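Side-chain contacts in odorant-binding protein (Phormia regina, PDB 5DIC), which binds fatty acids such as palmitate in the oral disk of the blowfly and probably carries them as a soluble odorant-binding protein: residues G57-D61 / G62-E66; E23-E27 / E28-K32. All blocks are in the same frame, centred on the assembly; numbering follows the deposited sequence.

Contact 1 of 2, residues G57-D61 / G62-E66; sequences GTLKD and GVVQE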
ATOM      1  N   GLY A  57      -3.596   2.662   8.074  1.00 11.39           N
ATOM      2  CA  GLY A  57      -2.923   3.599   8.933  1.00 11.64           C
ATOM      3  C   GLY A  57      -1.520   3.967   8.496  1.00 11.00           C
ATOM      4  O   GLY A  57      -0.803   4.634   9.261  1.00 12.18           O
ATOM      5  N   THR A  58      -1.109   3.612   7.276  1.00 10.32           N
ATOM      6  CA  THR A  58       0.238   3.877   6.820  1.00 10.39           C
ATOM      7  C   THR A  58       0.411   5.154   5.994  1.00 10.05           C
ATOM      8  O   THR A  58       1.545   5.570   5.739  1.00 11.01           O
ATOM      9  CB  THR A  58       0.817   2.678   6.021  1.00 10.59           C
ATOM     10  OG1 THR A  58       0.032   2.407   4.846  1.00 11.03           O
ATOM     11  CG2 THR A  58       0.972   1.444   6.922  1.00 12.05           C
ATOM     12  N   LEU A  59      -0.687   5.752   5.565  1.00 10.34           N
ATOM     13  CA  LEU A  59      -0.655   6.911   4.695  1.00 10.89           C
ATOM     14  C   LEU A  59      -1.783   7.844   5.064  1.00 10.76           C
ATOM     15  O   LEU A  59      -2.903   7.402   5.297  1.00 11.72           O
ATOM     16  CB  LEU A  59      -0.821   6.469   3.237  1.00 11.00           C
ATOM     17  CG  LEU A  59      -0.676   7.533   2.151  1.00 11.49           C
ATOM     18  CD1 LEU A  59       0.747   8.020   2.049  1.00 12.41           C
ATOM     19  CD2 LEU A  59      -1.166   7.020   0.800  1.00 12.72           C
ATOM     20  N   LYS A  60      -1.479   9.132   5.166  1.00 11.09           N
ATOM     21  CA  LYS A  60      -2.521  10.119   5.465  1.00 12.13           C
ATOM     22  C   LYS A  60      -2.174  11.408   4.751  1.00 12.26           C
ATOM     23  O   LYS A  60      -1.076  11.941   4.947  1.00 12.90           O
ATOM     24  CB  LYS A  60      -2.638  10.348   6.959  1.00 13.48           C
ATOM     25  CG  LYS A  60      -3.653  11.394   7.322  1.00 16.82           C
ATOM     26  CD  LYS A  60      -3.748  11.558   8.836  1.00 22.15           C
ATOM     27  CE  LYS A  60      -4.831  12.543   9.232  1.00 26.05           C
ATOM     28  NZ  LYS A  60      -6.152  11.883   9.453  1.00 39.03           N
ATOM     29  N   ASP A  61      -3.057  11.887   3.885  1.00 13.13           N
ATOM     30  CA  ASP A  61      -2.803  13.165   3.162  1.00 13.47           C
ATOM     31  C   ASP A  61      -1.483  13.137   2.408  1.00 13.30           C
ATOM     32  O   ASP A  61      -0.771  14.132   2.356  1.00 15.14           O
ATOM     33  CB  ASP A  61      -2.886  14.348   4.128  1.00 15.67           C
ATOM     34  CG  ASP A  61      -4.238  14.491   4.757  1.00 19.77           C
ATOM     35  OD1 ASP A  61      -5.248  13.996   4.213  1.00 21.49           O
ATOM     36  OD2 ASP A  61      -4.291  15.128   5.828  1.00 22.22           O
ATOM     37  N   GLY A  62      -1.143  11.978   1.842  1.00 12.41           N
ATOM     38  CA  GLY A  62       0.085  11.826   1.091  1.00 13.35           C
ATOM     39  C   GLY A  62       1.337  11.681   1.941  1.00 12.37           C
ATOM     40  O   GLY A  62       2.431  11.631   1.370  1.00 14.37           O
ATOM     41  N   VAL A  63       1.188  11.614   3.261  1.00 11.91           N
ATOM     42  CA  VAL A  63       2.317  11.546   4.187  1.00 12.38           C
ATOM     43  C   VAL A  63       2.378  10.120   4.752  1.00 11.17           C
ATOM     44  O   VAL A  63       1.381   9.601   5.237  1.00 11.77           O
ATOM     45  CB  VAL A  63       2.127  12.570   5.334  1.00 13.06           C
ATOM     46  CG1 VAL A  63       3.284  12.486   6.319  1.00 13.18           C
ATOM     47  CG2 VAL A  63       1.971  13.978   4.776  1.00 14.29           C
ATOM     48  N   VAL A  64       3.555   9.520   4.690  1.00 11.13           N
ATOM     49  CA  VAL A  64       3.746   8.182   5.236  1.00 11.44           C
ATOM     50  C   VAL A  64       3.781   8.223   6.752  1.00 11.80           C
ATOM     51  O   VAL A  64       4.489   9.057   7.349  1.00 12.35           O
ATOM     52  CB  VAL A  64       4.992   7.525   4.647  1.00 12.33           C
ATOM     53  CG1 VAL A  64       5.207   6.167   5.269  1.00 13.39           C
ATOM     54  CG2 VAL A  64       4.901   7.439   3.128  1.00 14.05           C
ATOM     55  N   GLN A  65       2.991   7.347   7.378  1.00 12.18           N
ATOM     56  CA  GLN A  65       2.896   7.285   8.842  1.00 11.41           C
ATOM     57  C   GLN A  65       3.963   6.321   9.337  1.00 11.53           C
ATOM     58  O   GLN A  65       3.781   5.096   9.305  1.00 12.39           O
ATOM     59  CB  GLN A  65       1.519   6.875   9.286  1.00 12.16           C
ATOM     60  CG  GLN A  65       0.443   7.797   8.759  1.00 13.74           C
ATOM     61  CD  GLN A  65       0.692   9.226   9.108  1.00 18.65           C
ATOM     62  OE1 GLN A  65       0.912   9.545  10.295  1.00 16.57           O
ATOM     63  NE2 GLN A  65       0.812  10.097   8.091  1.00 19.27           N
ATOM     64  N   GLU A  66       5.116   6.871   9.699  1.00 12.55           N
ATOM     65  CA  GLU A  66       6.320   6.065   9.821  1.00 13.19           C
ATOM     66  C   GLU A  66       6.248   5.039  10.949  1.00 12.99           C
ATOM     67  O   GLU A  66       6.711   3.915  10.778  1.00 13.32           O
ATOM     68  CB  GLU A  66       7.526   6.971  10.024  1.00 14.78           C
ATOM     69  CG  GLU A  66       7.724   7.906   8.849  1.00 18.61           C
ATOM     70  CD  GLU A  66       8.893   8.816   8.993  1.00 25.77           C
ATOM     71  OE1 GLU A  66       9.861   8.455   9.700  1.00 38.12           O
ATOM     72  OE2 GLU A  66       8.821   9.902   8.383  1.00 21.53           O
TER
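Gln65 folds back over the hairpin strand opposite it, its CB and CG lying against the carbonyl oxygen of Gly57 (CB to Gly57 O 3.2 Å) and its amide turned toward Lys60. CG stands anti to the carbonyl carbon (chi1 -57°), and a bend at chi2 (-55°) brings NE2 to 3.6 Å from CB of Lys60 and lets it donate to Val63 O at 3.0 Å. That hydrogen bond reaches the carbonyl from above its plane, while Lys60 N binds the same oxygen tilted only 19° from the plane; two donors grip Val63 O. The return bond from Val63 N to Lys60 O closes a type I' turn, with Asp61 and Gly62 at its corners, both at positive phi. Gln65 N bonds to Thr58 O at 2.8 Å and extends the pairing. Lys60 and Val63 point to one face of the hairpin; Leu59 and Val64, a non-hydrogen-bonded pair, point to the opposite one, CD1 of Leu59 lying 4.3 Å from CG2 of Val64. Leu59 packs on Thr50 and Phe53 of helix 43-55, and both it and Val64 touch Ile104 of helix 97-113. Thr58, hydrogen-bonded to Phe53 O, touches a bound palmitate, and Gln65 N-caps helix 66-77.

Contact 2 of 2, residues E23-E27 / E28-K32; sequences EKVSE and EEATK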
ATOM      1  N   GLU A  23     -13.614   3.972  -3.349  1.00 11.02           N
ATOM      2  CA  GLU A  23     -12.956   4.439  -4.573  1.00 10.25           C
ATOM      3  C   GLU A  23     -13.689   4.012  -5.849  1.00 10.71           C
ATOM      4  O   GLU A  23     -13.182   4.193  -6.947  1.00 11.44           O
ATOM      5  CB  GLU A  23     -11.496   4.034  -4.592  1.00 10.79           C
ATOM      6  CG  GLU A  23     -10.747   4.402  -3.314  1.00 10.69           C
ATOM      7  CD  GLU A  23     -10.648   5.876  -2.985  1.00 11.21           C
ATOM      8  OE1 GLU A  23     -10.544   6.706  -3.910  1.00 12.50           O
ATOM      9  OE2 GLU A  23     -10.574   6.182  -1.774  1.00 12.62           O
ATOM     10  N   LYS A  24     -14.901   3.476  -5.696  1.00 11.69           N
ATOM     11  CA  LYS A  24     -15.778   3.223  -6.841  1.00 12.24           C
ATOM     12  C   LYS A  24     -15.106   2.330  -7.872  1.00 11.82           C
ATOM     13  O   LYS A  24     -15.193   2.549  -9.071  1.00 12.96           O
ATOM     14  CB  LYS A  24     -16.309   4.518  -7.434  1.00 13.06           C
ATOM     15  CG  LYS A  24     -17.120   5.292  -6.424  1.00 13.81           C
ATOM     16  CD  LYS A  24     -17.588   6.621  -6.966  1.00 16.29           C
ATOM     17  CE  LYS A  24     -18.547   7.253  -5.981  1.00 20.16           C
ATOM     18  NZ  LYS A  24     -17.893   7.634  -4.709  1.00 33.44           N
ATOM     19  N   VAL A  25     -14.455   1.288  -7.381  1.00 12.03           N
ATOM     20  CA  VAL A  25     -13.703   0.367  -8.220  1.00 12.52           C
ATOM     21  C   VAL A  25     -14.691  -0.533  -8.972  1.00 13.49           C
ATOM     22  O   VAL A  25     -15.646  -1.015  -8.369  1.00 15.09           O
ATOM     23  CB  VAL A  25     -12.744  -0.439  -7.321  1.00 13.52           C
ATOM     24  CG1 VAL A  25     -11.953  -1.468  -8.085  1.00 14.82           C
ATOM     25  CG2 VAL A  25     -11.825   0.479  -6.496  1.00 13.31           C
ATOM     26  N   SER A  26     -14.469  -0.749 -10.273  1.00 13.33           N
ATOM     27  CA  SER A  26     -15.369  -1.602 -11.032  1.00 14.01           C
ATOM     28  C   SER A  26     -15.207  -3.061 -10.631  1.00 13.76           C
ATOM     29  O   SER A  26     -14.210  -3.453 -10.035  1.00 13.41           O
ATOM     30  CB  SER A  26     -15.092  -1.481 -12.527  1.00 15.32           C
ATOM     31  OG  SER A  26     -13.921  -2.188 -12.905  1.00 15.04           O
ATOM     32  N   GLU A  27     -16.164  -3.898 -11.023  1.00 14.94           N
ATOM     33  CA  GLU A  27     -16.056  -5.334 -10.743  1.00 15.83           C
ATOM     34  C   GLU A  27     -14.791  -5.928 -11.363  1.00 13.62           C
ATOM     35  O   GLU A  27     -14.095  -6.723 -10.746  1.00 14.31           O
ATOM     36  CB  GLU A  27     -17.284  -6.091 -11.251  1.00 20.06           C
ATOM     37  CG  GLU A  27     -17.401  -7.513 -10.716  1.00 26.92           C
ATOM     38  CD  GLU A  27     -18.590  -8.267 -11.302  1.00 34.98           C
ATOM     39  OE1 GLU A  27     -18.552  -8.571 -12.513  1.00 45.49           O
ATOM     40  OE2 GLU A  27     -19.545  -8.538 -10.546  1.00 43.71           O
ATOM     41  N   GLU A  28     -14.496  -5.562 -12.593  1.00 14.21           N
ATOM     42  CA  GLU A  28     -13.305  -6.065 -13.251  1.00 14.07           C
ATOM     43  C   GLU A  28     -12.026  -5.617 -12.555  1.00 12.50           C
ATOM     44  O   GLU A  28     -11.099  -6.401 -12.349  1.00 13.64           O
ATOM     45  CB  GLU A  28     -13.322  -5.682 -14.714  1.00 16.31           C
ATOM     46  CG  GLU A  28     -12.244  -6.352 -15.497  1.00 17.37           C
ATOM     47  CD  GLU A  28     -11.042  -5.524 -15.695  1.00 23.00           C
ATOM     48  OE1 GLU A  28     -10.989  -4.431 -15.113  1.00 27.19           O
ATOM     49  OE2 GLU A  28     -10.159  -5.954 -16.453  1.00 33.42           O
ATOM     50  N   GLU A  29     -11.988  -4.344 -12.177  1.00 12.89           N
ATOM     51  CA  GLU A  29     -10.820  -3.816 -11.489  1.00 12.40           C
ATOM     52  C   GLU A  29     -10.641  -4.509 -10.133  1.00 11.54           C
ATOM     53  O   GLU A  29      -9.521  -4.835  -9.729  1.00 12.05           O
ATOM     54  CB  GLU A  29     -10.941  -2.285 -11.296  1.00 12.04           C
ATOM     55  CG  GLU A  29     -10.742  -1.499 -12.580  1.00 13.37           C
ATOM     56  CD  GLU A  29     -11.193  -0.035 -12.495  1.00 12.80           C
ATOM     57  OE1 GLU A  29     -12.125   0.270 -11.729  1.00 13.37           O
ATOM     58  OE2 GLU A  29     -10.630   0.769 -13.267  1.00 13.60           O
ATOM     59  N   ALA A  30     -11.746  -4.718  -9.427  1.00 11.54           N
ATOM     60  CA  ALA A  30     -11.696  -5.370  -8.109  1.00 13.19           C
ATOM     61  C   ALA A  30     -11.152  -6.785  -8.227  1.00 12.31           C
ATOM     62  O   ALA A  30     -10.382  -7.213  -7.391  1.00 12.88           O
ATOM     63  CB  ALA A  30     -13.069  -5.389  -7.439  1.00 14.15           C
ATOM     64  N   THR A  31     -11.555  -7.514  -9.260  1.00 11.93           N
ATOM     65  CA  THR A  31     -11.052  -8.873  -9.444  1.00 13.40           C
ATOM     66  C   THR A  31      -9.564  -8.882  -9.836  1.00 12.36           C
ATOM     67  O   THR A  31      -8.809  -9.733  -9.360  1.00 12.77           O
ATOM     68  CB  THR A  31     -11.958  -9.697 -10.363  1.00 16.89           C
ATOM     69  OG1 THR A  31     -11.596 -11.064 -10.199  1.00 21.92           O
ATOM     70  CG2 THR A  31     -11.821  -9.397 -11.761  1.00 22.37           C
ATOM     71  N   LYS A  32      -9.136  -7.920 -10.646  1.00 11.94           N
ATOM     72  CA  LYS A  32      -7.703  -7.784 -10.866  1.00 12.27           C
ATOM     73  C   LYS A  32      -6.981  -7.585  -9.560  1.00 11.87           C
ATOM     74  O   LYS A  32      -5.949  -8.217  -9.293  1.00 13.63           O
ATOM     75  CB  LYS A  32      -7.374  -6.656 -11.843  1.00 13.14           C
ATOM     76  CG  LYS A  32      -7.730  -7.001 -13.282  1.00 15.20           C
ATOM     77  CD  LYS A  32      -7.156  -6.017 -14.268  1.00 20.96           C
ATOM     78  CE  LYS A  32      -7.917  -4.722 -14.365  1.00 29.02           C
ATOM     79  NZ  LYS A  32      -7.629  -4.089 -15.688  1.00 35.35           N
TER
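Ser26 and Glu29 grip each other in a capping box at the start of helix 27-34. The Ser26 hydroxyl accepts from Glu29 N at 3.0 Å, and in return OE1 of Glu29 accepts from Ser26 N at 2.9 Å, in a nearly straight bond (172°) that uses the anti lone pair of the carboxylate oxygen. With chi1 at 76°, OG of Ser26 sits between its own backbone N and carbonyl carbon, where it faces the first turn and lies against CB and CG of Glu29; a weak hydrogen bond from OG to OE1 adds a third link. The other carboxylate oxygen, OE2, is hydrogen-bonded to Thr42 OG1. Next to the capping box, CG1 of Val25 lies against CB of Glu29 at 3.5 Å. CG1 of Val25 is also 4.1 Å from CB of Ala30. Ala30 N bonds to Ser26 O, and Thr31 N to Glu27 O, the first i to i+4 backbone bonds of the helix. Replacing Glu29 with alanine removes the carboxylate, which would probably leave Ser26 N without its side-chain acceptor and Thr42 OG1 without this bond, and the helix start less firmly fixed.

The solvent side is looser. Glu27 extends its carboxylate away from the turn, and Glu28, bent at chi2, directs OE2 to NZ of Lys32 one turn on, in a salt bridge of 3.2 Å whose hydrogen bond is weak. Glu29 carries the packed side to helix 43-55, touching Ala44; Lys32 also touches this helix, at Met45. At the other end of the loop, a Schellman motif with Lys24 at positive phi ends helix 6-22, and Glu23 pairs with Arg97 and rests on Cys47 and Cys51, so the segment joins helices 6-22 and 27-34 across the flank of helix 43-55.

Overall arrangement
Both contacts are local and both lead into a helix, yet they differ in place and chemistry. Contact 1 is partly buried, its centre about 10 Å from the centre of the chain, whereas contact 2 lies at the surface, its centre about 16 Å from that point; the two contact centres are about 23 Å apart and the contacts do not touch. The hairpin of 57-66 relies on backbone pairing, with an apolar face turned to the helices, and reaches the palmitate site through Thr58. In 23-32, side-chain polar groups and charges do more of the work, at a helix start well away from the ligand. Helix 43-55 is common ground: side chains of both contacts pack against it.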